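Local coordinates for protein cytosine deaminase (Klebsiella pneumoniae, PDB 4R85) that probably catalyses the hydrolytic deamination of cytosine and 5-methylcytosine at a mononuclear iron site in an amidohydrolase-fold barrel, at residues Ser269-Glu273 with Arg324-Gly329; Met196-Gln200 with Glu227-Met233; Met1-Asn5 with Phe15-Leu19; Leu59-Thr64 with Arg98-Ile103; Ala388-Thr392 with Arg403-His407. All blocks are in the same frame, centred on the assembly; numbering follows the deposited sequence.

Interaction 1: residues Ser269-Glu273 with Arg324-Gly329; sequences SCPTE and RILDAG
This is a buried, apolar contact at the C-terminal end of a barrel strand, where the short helix that begins at P271 abuts the later helix 322-332. S269 ends strand 266-269 in extended conformation, C270 occupies the N-cap position, and P271 to E273 form the first helical turn. R324 to G329 are regular helix, with A328 N bonded to R324 O (3.1 Å) and G329 N to I325 O (2.8 Å). The register is set by P271 opposite G329 (CA-CA 5.2 Å) and T272 opposite A328 (6.3 Å). The proline ring, in C-gamma endo pucker, lies close to the backbone of the second helix: P271 CG is 3.6 Å from G329 CA, where glycine leaves room for it, and 3.8 Å from I325 CG2. T272 takes the p rotamer, which brings CG2 to 3.5 Å from A328 CB while OG1 sits 3.5 Å from I325 CD1. I325 (m, m) sets out sideways to 269-273, but its end reaches both P271 and T272, and F305 of strand 303-305 touches P271 and I325 as well. R324 NH1 lies 4.3 Å from T272 CG2; its salt bridge is with D327 of the second subunit. E273, beyond reach of the second helix, contacts 5-methylcytosine and hydrogen-bonds S309, so the contact backs the ligand pocket at the strand ends of an amidohydrolase TIM barrel.

Interaction 2: residues Met196-Gln200 with Glu227-Met233; sequences MDLAQ and EARVRGM
R231 is the polar centre of this contact, held by two acids and an amide. R231 NH1 and NH2 both donate to D197 OD1 (2.8 and 2.9 Å) in a salt bridge, and NH1 also reaches Q200 OE1 (2.8 Å). Within its own helix, R231 NE and NH2 bind E227 OE2 (2.9 and 3.0 Å). These acceptors lie near the guanidinium plane, whereas M196 CB covers one face, 3.6 Å from R231 CZ. Helices 196-200 and 227-231 cross at -38°, their axes 11.6 Å apart, with M196 near E227 (CA-CA 7.2 Å) and Q200 near R231 (8.5 Å). M196 (m, m, m) places CE 3.8 Å from M233 SD and 4.1 Å from A228 CB; M233 CE lies 4.1 Å from A199 CB and M233 SD 3.4 Å from Q200 CG. A Schellman motif at G232 (phi 70°) ends the second helix and turns M233 inward. V206 and V237 of adjacent strands touch M196. Charge is thus neutralised at the partly exposed edge while methionines pack inside.

Interaction 3: residues Met1-Asn5 with Phe15-Leu19; sequences MKIIN and FTLDL
Four backbone hydrogen bonds join the antiparallel strands of this N-terminal beta hairpin. I3 and L17 form a hydrogen-bonded pair (CA-CA 5.0 Å), with I3 N to L17 O and L17 N to I3 O both 2.8 Å; M1 N reaches L19 O (2.8 Å) and L19 N reaches M1 O (2.7 Å). Between them is a non-hydrogen-bonded pair, K2 CA to D18 CA 4.7 Å. The short strand axes lie 4.6 Å apart at 173°. K2 chi3 and chi4, both m, curl K2 NZ back to D18 OD1 (2.8 Å) in a salt bridge; D18 OD2 pairs with R26. On the other edge of strand 2-7, backbone bonds link K2 and I4 to I41, and I4 to A43. N5 turns a corner at positive phi (60°); its N and T16 OG1 both hydrogen-bond Q30 OE1, and its side chain binds D42 and Q34. On the face opposite K2 and D18, I3 CD1 lies 4.3 Å from L17 CD1. Separately, M1 CE is 3.6 Å from L19 CD1. These apolar side chains meet strands 372-375 and 390-395, while in its own sheet strand 14-20 lies between 2-7 and 23-29, with 41-42 beyond 2-7.

Interaction 4: residues Leu59-Thr64 with Arg98-Ile103; sequences LDATLT and RALKTI
L59 lies early in the loop after strand 47-57, over helix 98-103, its CA 5.4 Å from that of A99. Its CD2 packs 3.7 Å from T102 CG2 and its CD1 4.0 Å from I103 CG1. D60 points away from the helix, and its OD1 accepts a hydrogen bond from the backbone N of D119, but its carbonyl meets the arginine: R98 NH1 donates to D60 O at 2.8 Å, with a weak bond from R98 NH2 at 3.2 Å. Residues 59-61 have helical torsions without regular helical bonding, and A61 begins a type II turn to T64. Next, T62 O accepts a second bond from R98 NH1 (2.8 Å), while T62 OG1 lies 2.7 Å from T102 OG1 and is also hydrogen-bonded to I310 O. L63, at positive phi (66°) in the turn, points toward the helix, its CD1 3.6 Å from R98 O and 3.7 Å from K101 CD. T64 OG1 (p rotamer) bonds A61 O at 2.7 Å, and T64 CG2 covers one face of the guanidinium, 3.4 Å from R98 NH1. R98 NE also forms a salt bridge with D94. One buried arginine thus satisfies two carbonyls of a tight loop, tying the segment just beyond metal ligands H56 and H58 to helix 92-108.

Interaction 5: residues Ala388-Thr392 with Arg403-His407; sequences ARVLT and REVEH
Two arginines reach across this contact in opposite directions, each ending on a backbone carbonyl of the other segment. R389 NH1 donates to E404 O (2.8 Å) and R403 NH1 to V390 O (2.8 Å), although the like-charged R389 NH2 and R403 NE are 4.5 Å apart. R403 CD covers one face of the R389 guanidinium and E406 N the other. R389 forms a salt bridge with E406 of the second subunit and R403 a long, weak ion pair with it, probably offsetting the like charges. Off-rotamer chi1 (-130°) and chi3 (-140°) bring R403 alongside V390. Backbone pairing is confined to R403 N to L391 O (2.8 Å), the CA atoms 4.7 Å apart; the chain then runs on extended. L391 (m, t) sets CD1 3.6 Å from V405 CG2. Its psi of -33° breaks the extended run, and L391 and T392 both face I374: a classic beta bulge in the strand beside the outermost one, 398-403, whose R403 carries the sheet on, antiparallel, into the second subunit.

Interactions 1 and 4 lie nearest the catalytic centre, 19 Å apart between centres and about 9 Å between nearest atoms. The first contributes E273 to the 5-methylcytosine pocket, while the A61 side chain in the second is about 7 Å from that ligand. Interaction 2 joins outer helices of the same barrel, 29 Å from interaction 1 between centres. Interactions 3 and 5 belong to the beta structure beside the barrel, 18 Å apart between centres, and strand 390-395 connects them: I394 packs on M1, I3 and L19. Interactions 1 and 5, about 8 Å apart at nearest atoms, both touch the second subunit, so dimer contacts extend from the pocket's surroundings to the sheet.

Interaction 1: residues Ser269-Glu273 with Arg324-Gly329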
# COMPACT_ATOMS: atom_id res chain seq x y z
N SER A 269 -7.58 1.66 -13.66
CA SER A 269 -7.33 2.58 -12.55
C SER A 269 -5.91 2.37 -12.05
O SER A 269 -5.45 1.23 -11.96
CB SER A 269 -8.31 2.30 -11.42
OG SER A 269 -7.93 3.02 -10.25
N CYS A 270 -5.23 3.46 -11.72
CA CYS A 270 -3.87 3.41 -11.19
C CYS A 270 -3.85 4.03 -9.80
O CYS A 270 -3.45 5.20 -9.64
CB CYS A 270 -2.89 4.16 -12.11
SG CYS A 270 -2.87 3.54 -13.82
N PRO A 271 -4.28 3.27 -8.79
CA PRO A 271 -4.55 3.84 -7.47
C PRO A 271 -3.34 4.43 -6.75
O PRO A 271 -3.51 5.46 -6.10
CB PRO A 271 -5.14 2.65 -6.68
CG PRO A 271 -4.65 1.43 -7.40
CD PRO A 271 -4.61 1.83 -8.85
N THR A 272 -2.16 3.82 -6.83
CA THR A 272 -1.01 4.42 -6.17
C THR A 272 -0.64 5.73 -6.85
O THR A 272 -0.25 6.69 -6.19
CB THR A 272 0.23 3.49 -6.12
OG1 THR A 272 0.63 3.12 -7.45
CG2 THR A 272 -0.06 2.25 -5.30
N GLU A 273 -0.78 5.78 -8.17
CA GLU A 273 -0.41 6.99 -8.89
C GLU A 273 -1.41 8.10 -8.58
O GLU A 273 -1.03 9.24 -8.30
CB GLU A 273 -0.36 6.74 -10.39
CG GLU A 273 0.29 7.87 -11.15
CD GLU A 273 1.75 7.59 -11.45
OE1 GLU A 273 2.29 6.57 -10.96
OE2 GLU A 273 2.36 8.37 -12.21
N ARG A 324 1.18 -4.98 -4.87
CA ARG A 324 1.22 -3.80 -4.03
C ARG A 324 0.13 -2.83 -4.49
O ARG A 324 -0.55 -2.21 -3.68
CB ARG A 324 2.61 -3.12 -4.09
CG ARG A 324 2.84 -2.07 -3.01
CD ARG A 324 4.23 -1.40 -3.15
NE ARG A 324 4.37 -0.78 -4.47
CZ ARG A 324 4.16 0.51 -4.72
NH1 ARG A 324 3.82 1.35 -3.75
NH2 ARG A 324 4.29 0.96 -5.96
N ILE A 325 -0.03 -2.72 -5.81
CA ILE A 325 -1.06 -1.87 -6.42
C ILE A 325 -2.46 -2.36 -6.09
O ILE A 325 -3.36 -1.58 -5.76
CB ILE A 325 -0.92 -1.86 -7.95
CG1 ILE A 325 0.47 -1.39 -8.38
CG2 ILE A 325 -2.02 -1.02 -8.61
CD1 ILE A 325 1.08 -0.30 -7.54
N LEU A 326 -2.64 -3.68 -6.20
CA LEU A 326 -3.91 -4.29 -5.84
C LEU A 326 -4.27 -3.94 -4.41
O LEU A 326 -5.38 -3.53 -4.14
CB LEU A 326 -3.83 -5.82 -6.03
CG LEU A 326 -5.08 -6.61 -5.61
CD1 LEU A 326 -6.29 -6.15 -6.40
CD2 LEU A 326 -4.84 -8.12 -5.80
N ASP A 327 -3.32 -4.11 -3.49
CA ASP A 327 -3.55 -3.77 -2.09
C ASP A 327 -4.05 -2.32 -1.95
O ASP A 327 -5.09 -2.05 -1.32
CB ASP A 327 -2.25 -3.97 -1.31
CG ASP A 327 -2.43 -3.84 0.19
OD1 ASP A 327 -1.61 -3.14 0.83
OD2 ASP A 327 -3.37 -4.47 0.74
N ALA A 328 -3.32 -1.40 -2.57
CA ALA A 328 -3.65 0.02 -2.54
C ALA A 328 -5.05 0.27 -3.07
O ALA A 328 -5.84 1.00 -2.47
CB ALA A 328 -2.63 0.81 -3.36
N GLY A 329 -5.35 -0.34 -4.21
CA GLY A 329 -6.63 -0.17 -4.87
C GLY A 329 -7.77 -0.64 -4.00
O GLY A 329 -8.78 0.06 -3.87

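Interaction 2: residues Met196-Gln200 with Glu227-Met233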
# COMPACT_ATOMS: atom_id res chain seq x y z
N MET A 196 -10.29 8.20 -32.61
CA MET A 196 -11.18 7.10 -32.94
C MET A 196 -11.19 6.82 -34.45
O MET A 196 -11.17 5.67 -34.87
CB MET A 196 -12.60 7.34 -32.40
CG MET A 196 -12.68 7.33 -30.88
SD MET A 196 -12.27 5.74 -30.11
CE MET A 196 -13.82 4.85 -30.33
N ASP A 197 -11.19 7.88 -35.26
CA ASP A 197 -11.08 7.72 -36.71
C ASP A 197 -9.77 7.04 -37.09
O ASP A 197 -9.75 6.14 -37.94
CB ASP A 197 -11.15 9.08 -37.43
CG ASP A 197 -12.55 9.68 -37.45
OD1 ASP A 197 -13.52 8.94 -37.17
OD2 ASP A 197 -12.68 10.88 -37.75
N LEU A 198 -8.68 7.49 -36.47
CA LEU A 198 -7.36 6.89 -36.66
C LEU A 198 -7.38 5.39 -36.35
O LEU A 198 -6.96 4.57 -37.16
CB LEU A 198 -6.32 7.61 -35.79
CG LEU A 198 -4.85 7.23 -35.97
CD1 LEU A 198 -4.38 7.54 -37.39
CD2 LEU A 198 -3.98 7.95 -34.92
N ALA A 199 -7.85 5.03 -35.16
CA ALA A 199 -7.93 3.62 -34.77
C ALA A 199 -8.76 2.79 -35.74
O ALA A 199 -8.40 1.66 -36.07
CB ALA A 199 -8.48 3.48 -33.38
N GLN A 200 -9.88 3.35 -36.20
CA GLN A 200 -10.73 2.61 -37.15
C GLN A 200 -10.07 2.45 -38.51
O GLN A 200 -10.18 1.40 -39.14
CB GLN A 200 -12.08 3.29 -37.33
CG GLN A 200 -13.10 2.88 -36.32
CD GLN A 200 -14.53 3.15 -36.77
OE1 GLN A 200 -14.91 4.30 -37.00
NE2 GLN A 200 -15.31 2.10 -36.91
N GLU A 227 -18.49 7.32 -28.89
CA GLU A 227 -17.86 6.95 -30.16
C GLU A 227 -17.65 5.44 -30.23
O GLU A 227 -17.88 4.83 -31.27
CB GLU A 227 -16.53 7.69 -30.32
CG GLU A 227 -16.73 9.18 -30.61
CD GLU A 227 -17.71 9.40 -31.76
OE1 GLU A 227 -18.70 10.15 -31.58
OE2 GLU A 227 -17.50 8.81 -32.85
N ALA A 228 -17.20 4.85 -29.13
CA ALA A 228 -16.99 3.42 -29.10
C ALA A 228 -18.30 2.67 -29.36
O ALA A 228 -18.32 1.67 -30.09
CB ALA A 228 -16.39 3.01 -27.78
N ARG A 229 -19.39 3.15 -28.76
CA ARG A 229 -20.70 2.48 -28.89
C ARG A 229 -21.21 2.56 -30.32
O ARG A 229 -21.60 1.55 -30.92
CB ARG A 229 -21.73 3.11 -27.93
CG ARG A 229 -23.09 2.36 -27.91
CD ARG A 229 -24.21 3.20 -27.29
NE ARG A 229 -24.50 4.38 -28.10
CZ ARG A 229 -25.33 4.40 -29.14
NH1 ARG A 229 -25.97 3.29 -29.50
NH2 ARG A 229 -25.52 5.53 -29.83
N VAL A 230 -21.20 3.77 -30.88
CA VAL A 230 -21.67 4.01 -32.25
C VAL A 230 -20.86 3.24 -33.29
O VAL A 230 -21.41 2.72 -34.27
CB VAL A 230 -21.63 5.53 -32.56
CG1 VAL A 230 -21.69 5.79 -34.06
CG2 VAL A 230 -22.77 6.24 -31.84
N ARG A 231 -19.56 3.14 -33.06
CA ARG A 231 -18.66 2.49 -34.02
C ARG A 231 -18.61 0.98 -33.80
O ARG A 231 -18.04 0.25 -34.61
CB ARG A 231 -17.26 3.11 -33.93
CG ARG A 231 -17.19 4.56 -34.42
CD ARG A 231 -15.95 5.23 -33.86
NE ARG A 231 -15.97 6.69 -34.00
CZ ARG A 231 -15.26 7.39 -34.89
NH1 ARG A 231 -14.46 6.76 -35.74
NH2 ARG A 231 -15.34 8.71 -34.90
N GLY A 232 -19.20 0.51 -32.71
CA GLY A 232 -19.21 -0.90 -32.39
C GLY A 232 -17.85 -1.44 -31.98
O GLY A 232 -17.54 -2.60 -32.20
N MET A 233 -17.02 -0.60 -31.37
CA MET A 233 -15.67 -1.03 -31.03
C MET A 233 -15.38 -1.05 -29.53
O MET A 233 -14.22 -0.97 -29.12
CB MET A 233 -14.62 -0.21 -31.81
CG MET A 233 -14.81 1.29 -31.81
SD MET A 233 -13.78 2.16 -33.04
CE MET A 233 -12.13 1.72 -32.50

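Interaction 3: residues Met1-Asn5 with Phe15-Leu19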
# COMPACT_ATOMS: atom_id res chain seq x y z
N MET A 1 5.86 -30.97 -19.12
CA MET A 1 6.05 -30.63 -17.72
C MET A 1 4.75 -30.79 -16.95
O MET A 1 3.68 -30.42 -17.43
CB MET A 1 6.54 -29.19 -17.59
CG MET A 1 6.59 -28.68 -16.15
SD MET A 1 7.40 -27.08 -16.03
CE MET A 1 6.65 -26.22 -17.40
N LYS A 2 4.84 -31.36 -15.75
CA LYS A 2 3.65 -31.60 -14.93
C LYS A 2 3.71 -30.82 -13.62
O LYS A 2 4.77 -30.73 -12.99
CB LYS A 2 3.51 -33.10 -14.65
CG LYS A 2 2.30 -33.47 -13.80
CD LYS A 2 2.37 -34.92 -13.33
CE LYS A 2 2.33 -35.90 -14.50
NZ LYS A 2 0.98 -35.96 -15.14
N ILE A 3 2.58 -30.25 -13.23
CA ILE A 3 2.47 -29.59 -11.94
C ILE A 3 1.38 -30.29 -11.15
O ILE A 3 0.26 -30.43 -11.63
CB ILE A 3 2.09 -28.11 -12.07
CG1 ILE A 3 3.10 -27.37 -12.97
CG2 ILE A 3 2.03 -27.46 -10.70
CD1 ILE A 3 2.62 -26.01 -13.42
N ILE A 4 1.70 -30.74 -9.94
CA ILE A 4 0.70 -31.40 -9.09
C ILE A 4 0.39 -30.58 -7.83
O ILE A 4 1.13 -29.66 -7.48
CB ILE A 4 1.14 -32.81 -8.65
CG1 ILE A 4 2.41 -32.76 -7.79
CG2 ILE A 4 1.34 -33.73 -9.87
CD1 ILE A 4 2.81 -34.12 -7.20
N ASN A 5 -0.72 -30.94 -7.18
CA ASN A 5 -1.11 -30.35 -5.90
C ASN A 5 -1.33 -28.84 -6.00
O ASN A 5 -1.03 -28.10 -5.06
CB ASN A 5 -0.08 -30.66 -4.81
CG ASN A 5 0.02 -32.13 -4.50
OD1 ASN A 5 -0.96 -32.88 -4.60
ND2 ASN A 5 1.21 -32.57 -4.11
N PHE A 15 -5.38 -29.62 -8.20
CA PHE A 15 -5.31 -30.00 -9.61
C PHE A 15 -3.92 -30.37 -10.08
O PHE A 15 -2.92 -29.86 -9.57
CB PHE A 15 -5.83 -28.86 -10.50
CG PHE A 15 -7.29 -28.55 -10.30
CD1 PHE A 15 -8.23 -29.05 -11.18
CD2 PHE A 15 -7.71 -27.75 -9.25
CE1 PHE A 15 -9.58 -28.77 -11.01
CE2 PHE A 15 -9.04 -27.46 -9.07
CZ PHE A 15 -9.98 -27.98 -9.95
N THR A 16 -3.87 -31.28 -11.04
CA THR A 16 -2.65 -31.53 -11.81
C THR A 16 -2.76 -30.84 -13.16
O THR A 16 -3.79 -30.92 -13.84
CB THR A 16 -2.40 -33.03 -11.99
OG1 THR A 16 -1.93 -33.58 -10.76
CG2 THR A 16 -1.37 -33.29 -13.07
N LEU A 17 -1.70 -30.13 -13.55
CA LEU A 17 -1.65 -29.45 -14.83
C LEU A 17 -0.55 -30.07 -15.69
O LEU A 17 0.60 -30.18 -15.26
CB LEU A 17 -1.36 -27.95 -14.63
CG LEU A 17 -2.03 -27.30 -13.42
CD1 LEU A 17 -1.63 -25.84 -13.30
CD2 LEU A 17 -3.53 -27.43 -13.50
N ASP A 18 -0.91 -30.48 -16.90
CA ASP A 18 0.04 -31.09 -17.82
C ASP A 18 0.36 -30.11 -18.94
O ASP A 18 -0.54 -29.71 -19.69
CB ASP A 18 -0.52 -32.38 -18.40
CG ASP A 18 -0.59 -33.50 -17.38
OD1 ASP A 18 0.32 -33.57 -16.52
OD2 ASP A 18 -1.54 -34.31 -17.44
N LEU A 19 1.63 -29.73 -19.04
CA LEU A 19 2.06 -28.77 -20.06
C LEU A 19 2.88 -29.50 -21.11
O LEU A 19 3.75 -30.31 -20.78
CB LEU A 19 2.89 -27.65 -19.43
CG LEU A 19 2.24 -26.97 -18.22
CD1 LEU A 19 3.10 -25.79 -17.76
CD2 LEU A 19 0.83 -26.52 -18.53

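Interaction 4: residues Leu59-Thr64 with Arg98-Ile103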
# COMPACT_ATOMS: atom_id res chain seq x y z
N LEU A 59 6.82 3.02 -20.07
CA LEU A 59 8.20 2.52 -20.15
C LEU A 59 9.19 3.52 -20.74
O LEU A 59 10.39 3.43 -20.49
CB LEU A 59 8.27 1.21 -20.94
CG LEU A 59 7.65 0.01 -20.23
CD1 LEU A 59 7.79 -1.24 -21.08
CD2 LEU A 59 8.29 -0.17 -18.85
N ASP A 60 8.71 4.48 -21.52
CA ASP A 60 9.63 5.47 -22.08
C ASP A 60 10.19 6.38 -20.99
O ASP A 60 11.34 6.82 -21.07
CB ASP A 60 9.01 6.26 -23.24
CG ASP A 60 7.78 7.07 -22.84
OD1 ASP A 60 7.48 8.05 -23.55
OD2 ASP A 60 7.12 6.75 -21.82
N ALA A 61 9.39 6.63 -19.96
CA ALA A 61 9.77 7.57 -18.90
C ALA A 61 10.32 6.89 -17.66
O ALA A 61 10.79 7.55 -16.73
CB ALA A 61 8.59 8.47 -18.53
N THR A 62 10.29 5.56 -17.63
CA THR A 62 10.68 4.83 -16.43
C THR A 62 12.14 5.10 -16.02
O THR A 62 13.02 5.26 -16.87
CB THR A 62 10.43 3.31 -16.59
OG1 THR A 62 10.58 2.66 -15.33
CG2 THR A 62 11.41 2.71 -17.60
N LEU A 63 12.38 5.18 -14.71
CA LEU A 63 13.73 5.33 -14.15
C LEU A 63 14.37 6.67 -14.50
O LEU A 63 15.59 6.76 -14.58
CB LEU A 63 14.65 4.18 -14.57
CG LEU A 63 14.07 2.76 -14.46
CD1 LEU A 63 15.09 1.71 -14.86
CD2 LEU A 63 13.57 2.52 -13.04
N THR A 64 13.56 7.70 -14.72
CA THR A 64 14.09 9.03 -15.05
C THR A 64 13.77 10.06 -13.97
O THR A 64 13.98 11.26 -14.16
CB THR A 64 13.57 9.58 -16.40
OG1 THR A 64 12.16 9.81 -16.33
CG2 THR A 64 13.87 8.62 -17.55
N ARG A 98 16.76 1.54 -19.91
CA ARG A 98 15.80 1.77 -18.83
C ARG A 98 14.57 0.88 -18.95
O ARG A 98 14.07 0.32 -17.97
CB ARG A 98 15.38 3.24 -18.77
CG ARG A 98 16.51 4.18 -18.36
CD ARG A 98 16.04 5.65 -18.27
NE ARG A 98 15.81 6.24 -19.59
CZ ARG A 98 14.62 6.35 -20.18
NH1 ARG A 98 13.53 5.90 -19.58
NH2 ARG A 98 14.53 6.90 -21.38
N ALA A 99 14.06 0.75 -20.17
CA ALA A 99 12.88 -0.08 -20.41
C ALA A 99 13.16 -1.54 -20.07
O ALA A 99 12.35 -2.21 -19.43
CB ALA A 99 12.42 0.06 -21.86
N LEU A 100 14.33 -2.02 -20.48
CA LEU A 100 14.70 -3.41 -20.23
C LEU A 100 14.86 -3.70 -18.75
O LEU A 100 14.45 -4.75 -18.27
CB LEU A 100 15.97 -3.78 -21.00
CG LEU A 100 15.74 -3.98 -22.49
CD1 LEU A 100 17.05 -4.28 -23.18
CD2 LEU A 100 14.71 -5.09 -22.74
N LYS A 101 15.45 -2.76 -18.01
CA LYS A 101 15.58 -2.91 -16.56
C LYS A 101 14.22 -3.01 -15.87
O LYS A 101 14.02 -3.83 -14.97
CB LYS A 101 16.38 -1.75 -15.98
CG LYS A 101 16.47 -1.78 -14.46
CD LYS A 101 17.59 -0.86 -13.98
CE LYS A 101 17.53 -0.66 -12.47
NZ LYS A 101 18.69 0.16 -12.01
N THR A 102 13.28 -2.17 -16.29
CA THR A 102 11.96 -2.14 -15.67
C THR A 102 11.15 -3.38 -16.07
O THR A 102 10.40 -3.94 -15.27
CB THR A 102 11.24 -0.82 -16.01
OG1 THR A 102 11.90 0.25 -15.33
CG2 THR A 102 9.79 -0.85 -15.56
N ILE A 103 11.33 -3.82 -17.31
CA ILE A 103 10.73 -5.07 -17.74
C ILE A 103 11.25 -6.24 -16.89
O ILE A 103 10.48 -7.13 -16.51
CB ILE A 103 10.98 -5.31 -19.24
CG1 ILE A 103 10.09 -4.38 -20.07
CG2 ILE A 103 10.69 -6.76 -19.60
CD1 ILE A 103 10.45 -4.34 -21.54

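Interaction 5: residues Ala388-Thr392 with Arg403-His407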
# COMPACT_ATOMS: atom_id res chain seq x y z
N ALA A 388 1.90 -12.32 -1.55
CA ALA A 388 2.54 -13.60 -1.85
C ALA A 388 3.60 -13.50 -2.94
O ALA A 388 3.39 -12.88 -3.98
CB ALA A 388 1.49 -14.65 -2.23
N ARG A 389 4.74 -14.12 -2.68
CA ARG A 389 5.84 -14.16 -3.62
C ARG A 389 5.52 -15.07 -4.80
O ARG A 389 4.83 -16.08 -4.64
CB ARG A 389 7.11 -14.63 -2.91
CG ARG A 389 7.55 -13.68 -1.80
CD ARG A 389 8.32 -14.40 -0.70
NE ARG A 389 9.77 -14.32 -0.87
CZ ARG A 389 10.52 -15.30 -1.38
NH1 ARG A 389 9.95 -16.43 -1.78
NH2 ARG A 389 11.83 -15.14 -1.49
N VAL A 390 6.02 -14.71 -5.97
CA VAL A 390 5.90 -15.57 -7.14
C VAL A 390 7.04 -16.58 -7.07
O VAL A 390 8.21 -16.20 -7.18
CB VAL A 390 6.00 -14.78 -8.44
CG1 VAL A 390 6.10 -15.72 -9.64
CG2 VAL A 390 4.81 -13.82 -8.57
N LEU A 391 6.69 -17.85 -6.89
CA LEU A 391 7.69 -18.88 -6.70
C LEU A 391 8.20 -19.43 -8.02
O LEU A 391 9.36 -19.82 -8.14
CB LEU A 391 7.12 -20.01 -5.85
CG LEU A 391 6.76 -19.68 -4.41
CD1 LEU A 391 6.34 -20.94 -3.70
CD2 LEU A 391 7.93 -19.02 -3.68
N THR A 392 7.32 -19.48 -9.02
CA THR A 392 7.69 -20.00 -10.33
C THR A 392 6.93 -19.23 -11.39
O THR A 392 5.75 -18.95 -11.24
CB THR A 392 7.34 -21.49 -10.46
OG1 THR A 392 7.85 -22.21 -9.33
CG2 THR A 392 7.95 -22.07 -11.73
N ARG A 403 11.98 -18.90 -7.65
CA ARG A 403 12.31 -18.32 -6.36
C ARG A 403 12.23 -19.42 -5.33
O ARG A 403 11.37 -20.30 -5.42
CB ARG A 403 11.29 -17.24 -6.01
CG ARG A 403 11.87 -15.92 -5.58
CD ARG A 403 10.74 -14.96 -5.19
NE ARG A 403 10.98 -13.59 -5.64
CZ ARG A 403 10.44 -13.06 -6.74
NH1 ARG A 403 9.62 -13.78 -7.51
NH2 ARG A 403 10.72 -11.81 -7.06
N GLU A 404 13.11 -19.39 -4.34
CA GLU A 404 12.99 -20.32 -3.23
C GLU A 404 11.93 -19.81 -2.27
O GLU A 404 11.71 -18.60 -2.15
CB GLU A 404 14.33 -20.49 -2.52
CG GLU A 404 15.26 -21.49 -3.19
CD GLU A 404 14.72 -22.91 -3.14
OE1 GLU A 404 13.88 -23.20 -2.26
OE2 GLU A 404 15.14 -23.74 -3.98
N VAL A 405 11.25 -20.73 -1.60
CA VAL A 405 10.30 -20.36 -0.56
C VAL A 405 11.07 -19.73 0.59
O VAL A 405 12.11 -20.24 1.01
CB VAL A 405 9.49 -21.58 -0.06
CG1 VAL A 405 8.62 -21.20 1.13
CG2 VAL A 405 8.64 -22.13 -1.18
N GLU A 406 10.58 -18.59 1.08
CA GLU A 406 11.25 -17.87 2.15
C GLU A 406 11.41 -18.76 3.38
O GLU A 406 10.47 -19.45 3.79
CB GLU A 406 10.46 -16.61 2.51
CG GLU A 406 11.21 -15.66 3.43
CD GLU A 406 10.38 -14.46 3.82
OE1 GLU A 406 9.26 -14.65 4.33
OE2 GLU A 406 10.85 -13.32 3.60
N HIS A 407 12.61 -18.76 3.95
CA HIS A 407 12.85 -19.53 5.17
C HIS A 407 13.45 -18.66 6.27
O HIS A 407 14.52 -18.06 6.11
CB HIS A 407 13.70 -20.76 4.89
CG HIS A 407 12.89 -21.97 4.51
ND1 HIS A 407 11.59 -22.15 4.92
CD2 HIS A 407 13.19 -23.04 3.74
CE1 HIS A 407 11.13 -23.29 4.44
NE2 HIS A 407 12.08 -23.85 3.72